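Local coordinates for protein halogenase (Chondromyces crocatus, PDB 3E1T) that probably catalyses the FAD-dependent chlorination step in the biosynthesis of chondrochloren, as a variant of the flavin-dependent halogenases, at residues 46-51 with 221-226. Residues are numbered along the deposited sequence; the frame is centred on the assembly and turned at random.
With FAD (flavin-adenine dinucleotide), chain C.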
# COMPACT_ATOMS: atom_id res chain seq x y z
N ILE A 46 -7.44 -0.65 -7.64
CA ILE A 46 -7.40 -1.65 -6.57
C ILE A 46 -6.81 -1.01 -5.30
O ILE A 46 -6.08 -0.04 -5.40
CB ILE A 46 -6.59 -2.92 -6.99
CG1 ILE A 46 -6.80 -4.09 -6.01
CG2 ILE A 46 -5.09 -2.60 -7.14
CD1 ILE A 46 -8.26 -4.58 -5.92
N GLY A 47 -7.14 -1.54 -4.12
CA GLY A 47 -6.63 -1.00 -2.87
C GLY A 47 -7.75 -0.46 -1.99
O GLY A 47 -7.77 0.73 -1.68
N GLU A 48 -8.63 -1.36 -1.55
CA GLU A 48 -9.95 -1.03 -1.01
C GLU A 48 -10.06 -1.09 0.51
O GLU A 48 -10.85 -0.35 1.12
CB GLU A 48 -10.97 -1.96 -1.66
CG GLU A 48 -11.10 -1.72 -3.18
CD GLU A 48 -11.35 -2.97 -3.98
OE1 GLU A 48 -11.90 -2.85 -5.10
OE2 GLU A 48 -10.98 -4.07 -3.53
N SER A 49 -9.25 -1.92 1.14
CA SER A 49 -9.31 -2.10 2.59
C SER A 49 -8.38 -1.13 3.32
O SER A 49 -7.16 -1.14 3.11
CB SER A 49 -9.00 -3.56 2.96
OG SER A 49 -9.52 -3.89 4.23
N LEU A 50 -8.96 -0.31 4.19
CA LEU A 50 -8.22 0.77 4.83
C LEU A 50 -7.90 0.51 6.31
O LEU A 50 -8.42 -0.42 6.92
CB LEU A 50 -8.99 2.10 4.69
CG LEU A 50 -9.39 2.62 3.30
CD1 LEU A 50 -10.00 4.00 3.45
CD2 LEU A 50 -8.18 2.66 2.33
N LEU A 51 -7.02 1.35 6.85
CA LEU A 51 -6.56 1.29 8.23
C LEU A 51 -7.05 2.51 9.01
O LEU A 51 -7.34 3.56 8.41
CB LEU A 51 -5.02 1.21 8.28
CG LEU A 51 -4.31 0.06 7.53
CD1 LEU A 51 -2.83 0.00 7.86
CD2 LEU A 51 -4.98 -1.30 7.79
N TRP A 221 -8.04 -12.64 -0.83
CA TRP A 221 -8.74 -11.62 -0.06
C TRP A 221 -10.21 -11.60 -0.46
O TRP A 221 -10.57 -12.01 -1.58
CB TRP A 221 -8.11 -10.23 -0.20
CG TRP A 221 -8.41 -9.49 -1.48
CD1 TRP A 221 -9.57 -8.84 -1.81
CD2 TRP A 221 -7.51 -9.28 -2.59
NE1 TRP A 221 -9.47 -8.26 -3.06
CE2 TRP A 221 -8.21 -8.50 -3.55
CE3 TRP A 221 -6.20 -9.68 -2.87
CZ2 TRP A 221 -7.64 -8.12 -4.77
CZ3 TRP A 221 -5.62 -9.29 -4.07
CH2 TRP A 221 -6.35 -8.52 -5.02
N TYR A 222 -11.05 -11.13 0.45
CA TYR A 222 -12.51 -11.12 0.30
C TYR A 222 -13.00 -9.89 1.04
O TYR A 222 -13.10 -9.90 2.27
CB TYR A 222 -13.12 -12.39 0.91
CG TYR A 222 -14.62 -12.59 0.67
CD1 TYR A 222 -15.07 -13.32 -0.43
CD2 TYR A 222 -15.58 -12.08 1.55
CE1 TYR A 222 -16.43 -13.53 -0.66
CE2 TYR A 222 -16.98 -12.30 1.33
CZ TYR A 222 -17.38 -13.01 0.22
OH TYR A 222 -18.73 -13.25 -0.04
N ILE A 223 -13.24 -8.82 0.31
CA ILE A 223 -13.53 -7.51 0.89
C ILE A 223 -14.95 -7.12 0.51
O ILE A 223 -15.25 -6.99 -0.68
CB ILE A 223 -12.56 -6.43 0.39
CG1 ILE A 223 -11.11 -6.81 0.71
CG2 ILE A 223 -12.93 -5.06 0.96
CD1 ILE A 223 -10.05 -5.95 -0.02
N PRO A 224 -15.83 -6.94 1.52
CA PRO A 224 -17.17 -6.45 1.21
C PRO A 224 -17.16 -4.94 0.97
O PRO A 224 -16.66 -4.16 1.80
CB PRO A 224 -17.97 -6.79 2.47
CG PRO A 224 -16.95 -6.80 3.60
CD PRO A 224 -15.62 -7.19 2.96
N LEU A 225 -17.69 -4.54 -0.19
CA LEU A 225 -17.74 -3.12 -0.57
C LEU A 225 -19.12 -2.51 -0.33
O LEU A 225 -19.25 -1.32 -0.06
CB LEU A 225 -17.31 -2.97 -2.02
CG LEU A 225 -15.86 -3.43 -2.27
CD1 LEU A 225 -15.53 -3.30 -3.73
CD2 LEU A 225 -14.89 -2.62 -1.39
N SER A 226 -20.15 -3.34 -0.46
CA SER A 226 -21.51 -2.99 -0.06
C SER A 226 -22.22 -4.26 0.40
O SER A 226 -21.58 -5.31 0.60
CB SER A 226 -22.26 -2.32 -1.21
OG SER A 226 -22.60 -3.25 -2.22
PA FAD C . -2.35 5.33 -7.12
O1A FAD C . -3.56 5.00 -6.29
O2A FAD C . -1.94 4.28 -8.09
O5B FAD C . -2.69 6.68 -7.95
C5B FAD C . -1.73 7.30 -8.79
C4B FAD C . -2.44 8.22 -9.78
O4B FAD C . -1.52 8.77 -10.71
C3B FAD C . -3.48 7.46 -10.59
O3B FAD C . -4.71 8.13 -10.44
C2B FAD C . -3.00 7.55 -12.03
O2B FAD C . -4.09 7.78 -12.88
C1B FAD C . -2.08 8.75 -12.00
N9A FAD C . -0.98 8.74 -12.98
C8A FAD C . -0.23 7.68 -13.42
N7A FAD C . 0.68 8.15 -14.31
C5A FAD C . 0.53 9.49 -14.43
C6A FAD C . 1.17 10.48 -15.19
N6A FAD C . 2.08 10.16 -16.12
N1A FAD C . 0.76 11.79 -15.08
C2A FAD C . -0.28 12.13 -14.26
N3A FAD C . -0.91 11.16 -13.52
C4A FAD C . -0.51 9.87 -13.60
N1 FAD C . -3.87 -0.93 -0.32
C2 FAD C . -4.71 -0.79 0.75
O2 FAD C . -4.59 0.21 1.46
N3 FAD C . -5.66 -1.76 1.01
C4 FAD C . -5.77 -2.88 0.18
O4 FAD C . -6.63 -3.74 0.40
C4X FAD C . -4.91 -3.03 -0.89
N5 FAD C . -4.99 -4.12 -1.73
C5X FAD C . -4.12 -4.24 -2.80
C6 FAD C . -4.18 -5.35 -3.65
C7 FAD C . -3.29 -5.46 -4.73
C7M FAD C . -3.23 -6.75 -5.49
C8 FAD C . -2.33 -4.46 -4.96
C8M FAD C . -1.23 -4.64 -5.97
C9 FAD C . -2.28 -3.36 -4.11
C9A FAD C . -3.16 -3.24 -3.03
N10 FAD C . -3.09 -2.13 -2.21
C10 FAD C . -3.95 -2.03 -1.14
C1' FAD C . -2.14 -0.99 -2.53
C2' FAD C . -2.81 0.24 -3.14
O2' FAD C . -3.32 -0.13 -4.41
C3' FAD C . -1.80 1.39 -3.33
O3' FAD C . -0.86 1.40 -2.28
C4' FAD C . -2.41 2.79 -3.35
O4' FAD C . -3.31 2.89 -4.43
C5' FAD C . -1.30 3.82 -3.51
O5' FAD C . -1.85 5.06 -3.85
P FAD C . -1.02 6.14 -4.71
O1P FAD C . -1.63 7.51 -4.48
O2P FAD C . 0.42 6.14 -4.31
O3P FAD C . -1.08 5.62 -6.21
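E48 and W221 share one polar partner, the hydroxyl of S231, which hydrogen-bonds both E48 OE2 and W221 NE1, while Y195 OH bonds E48 OE1. With its oxygens so satisfied, a long acidic chain suits this buried place: its stem packs through CB, 4.0 Å from L225 CD2, and methyls of I223 and L225 can lie against the carboxylate. I223 CD1 also touches S49 CB, which the small serine brings close. I46 and W221 meet tip to tip, with CD1 3.8 Å from CZ2. With CG1 anti to the backbone N (chi1 -167°), the branched I46 spreads CG1 over flavin C6, at 3.7 Å, and CG2 near C8. The broad indole meets this isoleucine and, through CH2, the flavin methyl C7M at 3.6 Å. An alanine at I46 would probably open a gap beside the flavin's benzenoid ring and leave the indole tip less firmly placed. G47 CA passes 3.3 Å from C4X, where a CB would collide with the ribityl O2'. At the pyrimidine end, FAD N3 donates a nearly straight hydrogen bond to S49 O (2.7 Å, 167°), and S49 N donates a longer one to O4. Backbone groups thus bond the flavin's polar edge, I46 covers its ring, and I46, E48 and S49 pack on residues 221-225.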